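PDB 3RIQ: tailspike protein from Siphovirus 9NA, which probably binds and cleaves the lipopolysaccharide O-antigen of Salmonella as an endorhamnosidase, serving as the receptor-binding tailspike of the phage. Local coordinates for residues E46-G51 with G67-N72; L148-A153 with T171-I176. One frame throughout, in Å; residues are numbered along the deposited sequence.

Contact 1: E46-G51 with G67-N72; sequences EAVDFG and GVLNWN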
ATOM      1  N   GLU A  46     -32.315 -12.856 -29.297  1.00 13.75           N
ATOM      2  CA  GLU A  46     -31.554 -13.643 -30.267  1.00 13.50           C
ATOM      3  C   GLU A  46     -30.610 -14.595 -29.533  1.00 13.93           C
ATOM      4  O   GLU A  46     -30.076 -14.266 -28.462  1.00 13.66           O
ATOM      5  CB  GLU A  46     -30.722 -12.698 -31.190  1.00 13.94           C
ATOM      6  CG  GLU A  46     -29.994 -13.457 -32.328  1.00 15.31           C
ATOM      7  CD  GLU A  46     -29.422 -12.544 -33.390  1.00 17.64           C
ATOM      8  OE1 GLU A  46     -28.462 -12.986 -34.075  1.00 20.41           O
ATOM      9  OE2 GLU A  46     -29.940 -11.414 -33.561  1.00 17.12           O
ATOM     10  N   ALA A  47     -30.400 -15.775 -30.102  1.00 13.67           N
ATOM     11  CA  ALA A  47     -29.497 -16.742 -29.503  1.00 14.45           C
ATOM     12  C   ALA A  47     -28.513 -17.243 -30.554  1.00 15.80           C
ATOM     13  O   ALA A  47     -28.842 -17.367 -31.763  1.00 18.80           O
ATOM     14  CB  ALA A  47     -30.284 -17.899 -28.918  1.00 15.61           C
ATOM     15  N   VAL A  48     -27.309 -17.543 -30.096  1.00 14.50           N
ATOM     16  CA  VAL A  48     -26.233 -18.093 -30.930  1.00 14.56           C
ATOM     17  C   VAL A  48     -25.723 -19.342 -30.236  1.00 13.94           C
ATOM     18  O   VAL A  48     -25.280 -19.280 -29.062  1.00 13.75           O
ATOM     19  CB  VAL A  48     -25.072 -17.098 -31.143  1.00 14.38           C
ATOM     20  CG1 VAL A  48     -24.015 -17.700 -32.080  1.00 15.45           C
ATOM     21  CG2 VAL A  48     -25.623 -15.797 -31.734  1.00 17.51           C
ATOM     22  N   ASP A  49     -25.815 -20.467 -30.952  1.00 14.01           N
ATOM     23  CA  ASP A  49     -25.352 -21.758 -30.454  1.00 14.59           C
ATOM     24  C   ASP A  49     -23.981 -22.051 -31.073  1.00 14.39           C
ATOM     25  O   ASP A  49     -23.879 -22.222 -32.290  1.00 14.85           O
ATOM     26  CB  ASP A  49     -26.370 -22.843 -30.891  1.00 15.14           C
ATOM     27  CG  ASP A  49     -25.947 -24.272 -30.531  1.00 18.62           C
ATOM     28  OD1 ASP A  49     -24.915 -24.519 -29.899  1.00 15.93           O
ATOM     29  OD2 ASP A  49     -26.726 -25.202 -30.893  1.00 26.56           O
ATOM     30  N   PHE A  50     -22.938 -22.072 -30.233  1.00 13.27           N
ATOM     31  CA  PHE A  50     -21.553 -22.260 -30.708  1.00 13.17           C
ATOM     32  C   PHE A  50     -21.112 -23.711 -30.764  1.00 13.67           C
ATOM     33  O   PHE A  50     -19.938 -24.001 -31.042  1.00 14.33           O
ATOM     34  CB  PHE A  50     -20.588 -21.410 -29.818  1.00 13.56           C
ATOM     35  CG  PHE A  50     -20.726 -19.921 -30.053  1.00 12.75           C
ATOM     36  CD1 PHE A  50     -20.143 -19.313 -31.174  1.00 12.55           C
ATOM     37  CD2 PHE A  50     -21.464 -19.128 -29.153  1.00 13.37           C
ATOM     38  CE1 PHE A  50     -20.257 -17.940 -31.363  1.00 13.51           C
ATOM     39  CE2 PHE A  50     -21.602 -17.752 -29.357  1.00 14.39           C
ATOM     40  CZ  PHE A  50     -20.990 -17.158 -30.432  1.00 13.36           C
ATOM     41  N   GLY A  51     -22.024 -24.626 -30.445  1.00 14.17           N
ATOM     42  CA  GLY A  51     -21.810 -26.056 -30.660  1.00 14.99           C
ATOM     43  C   GLY A  51     -20.676 -26.689 -29.862  1.00 14.35           C
ATOM     44  O   GLY A  51     -20.140 -27.724 -30.267  1.00 16.30           O
ATOM     45  N   GLY A  67     -31.878  -4.781 -25.810  1.00 15.00           N
ATOM     46  CA  GLY A  67     -32.211  -6.059 -25.201  1.00 14.28           C
ATOM     47  C   GLY A  67     -31.002  -7.003 -25.145  1.00 13.45           C
ATOM     48  O   GLY A  67     -29.849  -6.566 -25.066  1.00 14.21           O
ATOM     49  N   VAL A  68     -31.282  -8.308 -25.182  1.00 13.02           N
ATOM     50  CA  VAL A  68     -30.276  -9.320 -24.897  1.00 13.51           C
ATOM     51  C   VAL A  68     -29.859 -10.123 -26.134  1.00 13.42           C
ATOM     52  O   VAL A  68     -30.705 -10.531 -26.944  1.00 13.94           O
ATOM     53  CB  VAL A  68     -30.773 -10.287 -23.760  1.00 12.80           C
ATOM     54  CG1 VAL A  68     -31.951 -11.148 -24.210  1.00 17.76           C
ATOM     55  CG2 VAL A  68     -29.655 -11.212 -23.303  1.00 14.85           C
ATOM     56  N   LEU A  69     -28.558 -10.369 -26.249  1.00 12.83           N
ATOM     57  CA  LEU A  69     -28.006 -11.320 -27.239  1.00 12.75           C
ATOM     58  C   LEU A  69     -27.435 -12.505 -26.423  1.00 12.92           C
ATOM     59  O   LEU A  69     -26.493 -12.326 -25.630  1.00 13.82           O
ATOM     60  CB  LEU A  69     -26.914 -10.614 -28.061  1.00 13.02           C
ATOM     61  CG  LEU A  69     -26.096 -11.482 -29.042  1.00 12.47           C
ATOM     62  CD1 LEU A  69     -27.025 -12.186 -30.083  1.00 14.06           C
ATOM     63  CD2 LEU A  69     -25.090 -10.584 -29.776  1.00 13.72           C
ATOM     64  N   ASN A  70     -28.008 -13.697 -26.581  1.00 12.29           N
ATOM     65  CA  ASN A  70     -27.568 -14.915 -25.831  1.00 12.23           C
ATOM     66  C   ASN A  70     -26.510 -15.691 -26.584  1.00 12.30           C
ATOM     67  O   ASN A  70     -26.672 -16.005 -27.784  1.00 12.87           O
ATOM     68  CB  ASN A  70     -28.768 -15.852 -25.602  1.00 12.02           C
ATOM     69  CG  ASN A  70     -29.877 -15.201 -24.827  1.00 13.88           C
ATOM     70  OD1 ASN A  70     -30.910 -14.765 -25.388  1.00 17.96           O
ATOM     71  ND2 ASN A  70     -29.703 -15.146 -23.531  1.00 12.64           N
ATOM     72  N   TRP A  71     -25.423 -16.023 -25.888  1.00 12.19           N
ATOM     73  CA  TRP A  71     -24.368 -16.881 -26.424  1.00 12.23           C
ATOM     74  C   TRP A  71     -24.358 -18.183 -25.648  1.00 12.64           C
ATOM     75  O   TRP A  71     -24.050 -18.212 -24.433  1.00 13.84           O
ATOM     76  CB  TRP A  71     -23.016 -16.186 -26.336  1.00 11.60           C
ATOM     77  CG  TRP A  71     -22.774 -15.151 -27.416  1.00 12.20           C
ATOM     78  CD1 TRP A  71     -23.692 -14.612 -28.318  1.00 11.65           C
ATOM     79  CD2 TRP A  71     -21.523 -14.544 -27.710  1.00 12.25           C
ATOM     80  NE1 TRP A  71     -23.042 -13.710 -29.149  1.00 12.90           N
ATOM     81  CE2 TRP A  71     -21.721 -13.647 -28.792  1.00 12.76           C
ATOM     82  CE3 TRP A  71     -20.226 -14.662 -27.149  1.00 13.14           C
ATOM     83  CZ2 TRP A  71     -20.663 -12.841 -29.315  1.00 12.97           C
ATOM     84  CZ3 TRP A  71     -19.196 -13.891 -27.675  1.00 13.60           C
ATOM     85  CH2 TRP A  71     -19.419 -12.986 -28.755  1.00 13.29           C
ATOM     86  N   ASN A  72     -24.675 -19.267 -26.360  1.00 12.80           N
ATOM     87  CA  ASN A  72     -24.892 -20.593 -25.741  1.00 12.58           C
ATOM     88  C   ASN A  72     -23.876 -21.592 -26.271  1.00 13.42           C
ATOM     89  O   ASN A  72     -23.411 -21.473 -27.402  1.00 13.77           O
ATOM     90  CB  ASN A  72     -26.302 -21.087 -26.082  1.00 13.48           C
ATOM     91  CG  ASN A  72     -27.362 -20.128 -25.624  1.00 13.65           C
ATOM     92  OD1 ASN A  72     -28.377 -19.897 -26.303  1.00 18.17           O
ATOM     93  ND2 ASN A  72     -27.172 -19.591 -24.459  1.00 15.09           N
TER
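Strands 46-49 and 67-72 pair side by side as parallel neighbours near the N-terminal end of the right-handed beta-helix, with their axes 18° apart. Backbone bonds zip the pair together: Asn70 N gives to Glu46 O, Val48 N to Asn70 O and Asn72 N to Val48 O. Phe50 N carries the series past strand 46-49 by bonding to Asn72 O. Side chains then fall on alternate faces. On the buried face, the edge of Phe50 meets the face of Trp71 in a T-shaped stack, the ring planes at 73°. Phe50 CE2 comes within 3.5 Å of Trp71 CG, while Phe50 CZ stands over the centre of the indole. A chi1 of -71° sets Phe50 CG beside its backbone N, the atom that bonds across to strand 67-72, and Val48 CG1 stands 3.5 Å above one face of the phenyl ring. Val48 also runs beside the indole, its CB 4.0 Å from Trp71 CD1. The aliphatic part of Glu46 lies alongside Leu69, with CB and CG each touching Leu69 CD1, while its carboxylate bonds to Tyr40 OH and Ile43 N; a long, amphipathic residue suits this partly exposed place. The other face carries Ala47, Asp49, Asn70 and Asn72, mostly polar. The short methyl of Ala47 lies beside Asn70 CB and 3.8 Å from Asn72 OD1, leaving both asparagines room; Asn72 ND2 bonds to Asn151 OD1. Asp49 OD1 accepts from Asn73 ND2 and from Gly51 N, the latter in an Asx turn, where the positive phi of Gly51 favours glycine. Helix 23-29 packs on Val48, Phe50 and Trp71 through Leu23 and Ala27, Ile57 of strand 56-59 touches both aromatic rings, and strand 146-151 continues the pairing beyond strand 67-72.

Contact 2: L148-A153 with T171-I176; sequences LRVNSA and TLCNHI
Matching bends of the right-handed beta-helix meet here, at Ser152 and Leu172, where the parallel strands 146-151 and 166-171 end and their chains turn in step. The pairing closes with Thr171 N bonding to Val150 O and Ser152 N to Thr171 O. Ser152 and Leu172 then both adopt positive phi, so the two chains bend alike: Ser152 CA makes a CA-H...O contact with Leu172 O at 3.3 Å, and Ser152 OG rests against Leu172 CB. Past the bend, Ala153 N gives a hydrogen bond to Cys173 SG, 3.5 Å, and Asn174 N bonds to Ala153 O; the second chain turns its corner at His175, before strand 176-179. The sulphur suits its buried place because it accepts this N-H while also packing against Val150 CG1 and Ala153 CB, each at 4.1 Å. The small methyl of Ala153 is consistent with the close approach of the turns, Ala153 O lying 3.1 Å from Cys173 CA. On the outer face, Arg149 reaches over to Thr171 with its chain extended from CG to NE. The guanidinium offers its edge, and Thr171 OG1 sits in its plane, 2.9 Å from Arg149 NE, in a nearly straight bond of 170°. A chi1 of -62° sets OG1 beside the backbone N of Thr171, where Arg149 NE meets it. Glu194 OE1 bonds to this hydroxyl and forms a salt bridge with Arg149 NH2, so one carboxylate oxygen draws both side chains together. Asn151 runs beside Thr171, ND2 3.5 Å from Thr171 CB, while its OD1 is taken by Asn72. Strand 67-72 flanks Leu148 and Arg149, Phe158 of strand 156-159 covers Leu148 and Val150, and Phe170 of strand 166-171 packs on Val150 and Ile176.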
ATOM      1  N   LEU A 148     -24.934  -8.591 -23.513  1.00 11.71           N
ATOM      2  CA  LEU A 148     -24.499  -9.930 -23.939  1.00 11.81           C
ATOM      3  C   LEU A 148     -24.717 -10.848 -22.747  1.00 11.36           C
ATOM      4  O   LEU A 148     -24.180 -10.591 -21.669  1.00 13.78           O
ATOM      5  CB  LEU A 148     -22.989  -9.904 -24.294  1.00 11.71           C
ATOM      6  CG  LEU A 148     -22.519 -11.212 -24.997  1.00 10.89           C
ATOM      7  CD1 LEU A 148     -23.173 -11.363 -26.394  1.00 12.28           C
ATOM      8  CD2 LEU A 148     -20.991 -11.251 -25.056  1.00 12.27           C
ATOM      9  N   ARG A 149     -25.463 -11.937 -22.945  1.00 12.17           N
ATOM     10  CA  ARG A 149     -25.657 -12.938 -21.902  1.00 10.76           C
ATOM     11  C   ARG A 149     -24.976 -14.219 -22.353  1.00 11.55           C
ATOM     12  O   ARG A 149     -25.414 -14.858 -23.336  1.00 12.47           O
ATOM     13  CB  ARG A 149     -27.141 -13.177 -21.646  1.00 11.95           C
ATOM     14  CG  ARG A 149     -27.404 -14.070 -20.425  1.00 12.35           C
ATOM     15  CD  ARG A 149     -28.875 -14.300 -20.181  1.00 13.51           C
ATOM     16  NE  ARG A 149     -29.087 -14.605 -18.760  1.00 13.52           N
ATOM     17  CZ  ARG A 149     -30.281 -14.636 -18.178  1.00 14.32           C
ATOM     18  NH1 ARG A 149     -31.385 -14.484 -18.925  1.00 16.06           N
ATOM     19  NH2 ARG A 149     -30.378 -14.841 -16.861  1.00 14.97           N
ATOM     20  N   VAL A 150     -23.899 -14.585 -21.656  1.00 11.09           N
ATOM     21  CA  VAL A 150     -23.147 -15.818 -21.939  1.00 11.81           C
ATOM     22  C   VAL A 150     -23.665 -16.865 -20.951  1.00 11.18           C
ATOM     23  O   VAL A 150     -23.539 -16.671 -19.734  1.00 12.36           O
ATOM     24  CB  VAL A 150     -21.641 -15.588 -21.787  1.00 10.72           C
ATOM     25  CG1 VAL A 150     -20.868 -16.895 -21.897  1.00 13.40           C
ATOM     26  CG2 VAL A 150     -21.148 -14.561 -22.797  1.00 13.63           C
ATOM     27  N   ASN A 151     -24.273 -17.940 -21.468  1.00 11.81           N
ATOM     28  CA  ASN A 151     -24.931 -18.920 -20.606  1.00 12.63           C
ATOM     29  C   ASN A 151     -24.138 -20.211 -20.464  1.00 12.96           C
ATOM     30  O   ASN A 151     -23.730 -20.816 -21.470  1.00 13.89           O
ATOM     31  CB  ASN A 151     -26.296 -19.253 -21.216  1.00 12.34           C
ATOM     32  CG  ASN A 151     -27.238 -18.032 -21.301  1.00 13.47           C
ATOM     33  OD1 ASN A 151     -27.778 -17.680 -22.387  1.00 16.26           O
ATOM     34  ND2 ASN A 151     -27.442 -17.403 -20.187  1.00 11.97           N
ATOM     35  N   SER A 152     -23.936 -20.636 -19.221  1.00 12.36           N
ATOM     36  CA  SER A 152     -23.349 -21.939 -18.881  1.00 12.82           C
ATOM     37  C   SER A 152     -22.067 -22.204 -19.670  1.00 13.37           C
ATOM     38  O   SER A 152     -21.952 -23.218 -20.361  1.00 14.41           O
ATOM     39  CB  SER A 152     -24.371 -23.054 -19.104  1.00 13.32           C
ATOM     40  OG  SER A 152     -25.430 -22.881 -18.184  1.00 15.49           O
ATOM     41  N   ALA A 153     -21.117 -21.274 -19.572  1.00 12.95           N
ATOM     42  CA  ALA A 153     -19.786 -21.460 -20.149  1.00 13.32           C
ATOM     43  C   ALA A 153     -18.748 -21.500 -19.040  1.00 13.44           C
ATOM     44  O   ALA A 153     -18.909 -20.804 -18.019  1.00 14.20           O
ATOM     45  CB  ALA A 153     -19.480 -20.332 -21.162  1.00 14.80           C
ATOM     46  N   THR A 171     -24.135 -16.041 -16.949  1.00 11.85           N
ATOM     47  CA  THR A 171     -25.143 -16.834 -16.207  1.00 11.91           C
ATOM     48  C   THR A 171     -24.660 -18.264 -16.053  1.00 12.81           C
ATOM     49  O   THR A 171     -24.431 -18.935 -17.055  1.00 11.88           O
ATOM     50  CB  THR A 171     -26.509 -16.763 -16.912  1.00 12.38           C
ATOM     51  OG1 THR A 171     -26.935 -15.393 -16.921  1.00 12.58           O
ATOM     52  CG2 THR A 171     -27.587 -17.622 -16.198  1.00 13.12           C
ATOM     53  N   LEU A 172     -24.535 -18.734 -14.806  1.00 11.27           N
ATOM     54  CA  LEU A 172     -24.066 -20.117 -14.513  1.00 12.03           C
ATOM     55  C   LEU A 172     -22.695 -20.411 -15.147  1.00 12.14           C
ATOM     56  O   LEU A 172     -22.457 -21.520 -15.687  1.00 13.32           O
ATOM     57  CB  LEU A 172     -25.098 -21.213 -14.897  1.00 11.58           C
ATOM     58  CG  LEU A 172     -26.401 -21.211 -14.076  1.00 11.98           C
ATOM     59  CD1 LEU A 172     -27.323 -22.327 -14.603  1.00 13.30           C
ATOM     60  CD2 LEU A 172     -26.116 -21.458 -12.595  1.00 13.75           C
ATOM     61  N   CYS A 173     -21.800 -19.420 -15.093  1.00 11.00           N
ATOM     62  CA  CYS A 173     -20.469 -19.577 -15.616  1.00 11.24           C
ATOM     63  C   CYS A 173     -19.461 -19.774 -14.502  1.00 11.30           C
ATOM     64  O   CYS A 173     -19.700 -19.368 -13.348  1.00 12.02           O
ATOM     65  CB  CYS A 173     -20.056 -18.338 -16.446  1.00 12.25           C
ATOM     66  SG  CYS A 173     -21.038 -18.150 -18.004  1.00 12.62           S
ATOM     67  N   ASN A 174     -18.301 -20.323 -14.863  1.00 11.99           N
ATOM     68  CA  ASN A 174     -17.171 -20.452 -13.919  1.00 11.89           C
ATOM     69  C   ASN A 174     -15.880 -20.148 -14.667  1.00 11.39           C
ATOM     70  O   ASN A 174     -15.791 -20.338 -15.896  1.00 11.47           O
ATOM     71  CB  ASN A 174     -17.070 -21.869 -13.353  1.00 11.55           C
ATOM     72  CG  ASN A 174     -18.295 -22.272 -12.575  1.00 13.05           C
ATOM     73  OD1 ASN A 174     -18.462 -21.899 -11.404  1.00 14.56           O
ATOM     74  ND2 ASN A 174     -19.181 -23.042 -13.236  1.00 14.80           N
ATOM     75  N   HIS A 175     -14.885 -19.679 -13.921  1.00 10.94           N
ATOM     76  CA  HIS A 175     -13.569 -19.365 -14.482  1.00 11.55           C
ATOM     77  C   HIS A 175     -13.676 -18.453 -15.690  1.00 11.78           C
ATOM     78  O   HIS A 175     -12.960 -18.635 -16.702  1.00 13.02           O
ATOM     79  CB  HIS A 175     -12.752 -20.636 -14.720  1.00 12.88           C
ATOM     80  CG  HIS A 175     -12.444 -21.363 -13.445  1.00 17.86           C
ATOM     81  ND1 HIS A 175     -11.461 -20.942 -12.572  1.00 24.44           N
ATOM     82  CD2 HIS A 175     -13.055 -22.413 -12.853  1.00 23.19           C
ATOM     83  CE1 HIS A 175     -11.450 -21.735 -11.514  1.00 23.91           C
ATOM     84  NE2 HIS A 175     -12.416 -22.630 -11.657  1.00 26.81           N
ATOM     85  N   ILE A 176     -14.570 -17.465 -15.589  1.00 11.06           N
ATOM     86  CA  ILE A 176     -14.576 -16.373 -16.572  1.00 10.95           C
ATOM     87  C   ILE A 176     -13.540 -15.336 -16.128  1.00 11.18           C
ATOM     88  O   ILE A 176     -13.583 -14.835 -14.997  1.00 12.65           O
ATOM     89  CB  ILE A 176     -15.974 -15.699 -16.657  1.00 10.88           C
ATOM     90  CG1 ILE A 176     -17.068 -16.757 -16.962  1.00 10.69           C
ATOM     91  CG2 ILE A 176     -15.931 -14.563 -17.669  1.00 11.04           C
ATOM     92  CD1 ILE A 176     -16.903 -17.485 -18.277  1.00 13.25           C
TER

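Overall arrangement
Contacts 1 and 2 belong to successive coils of the same beta-helix, their centres 11 Å apart and one closing along the chain before the other opens. Strands 67-72 and 146-151 are neighbours and join them: Trp71 N lies 2.8 Å from Arg149 O, a probable hydrogen bond. Two asparagines of strand 67-72 converge on Asn151 OD1: Asn72 ND2 at 2.9 Å, and Asn70 ND2, a weak bond to the same oxygen. Inside, Leu148 CD1 packs on Leu69 O. A glycerol, probably from the crystallisation liquor, bonds to Arg149 NH1 in contact 2; it gives no evidence by itself of a receptor site.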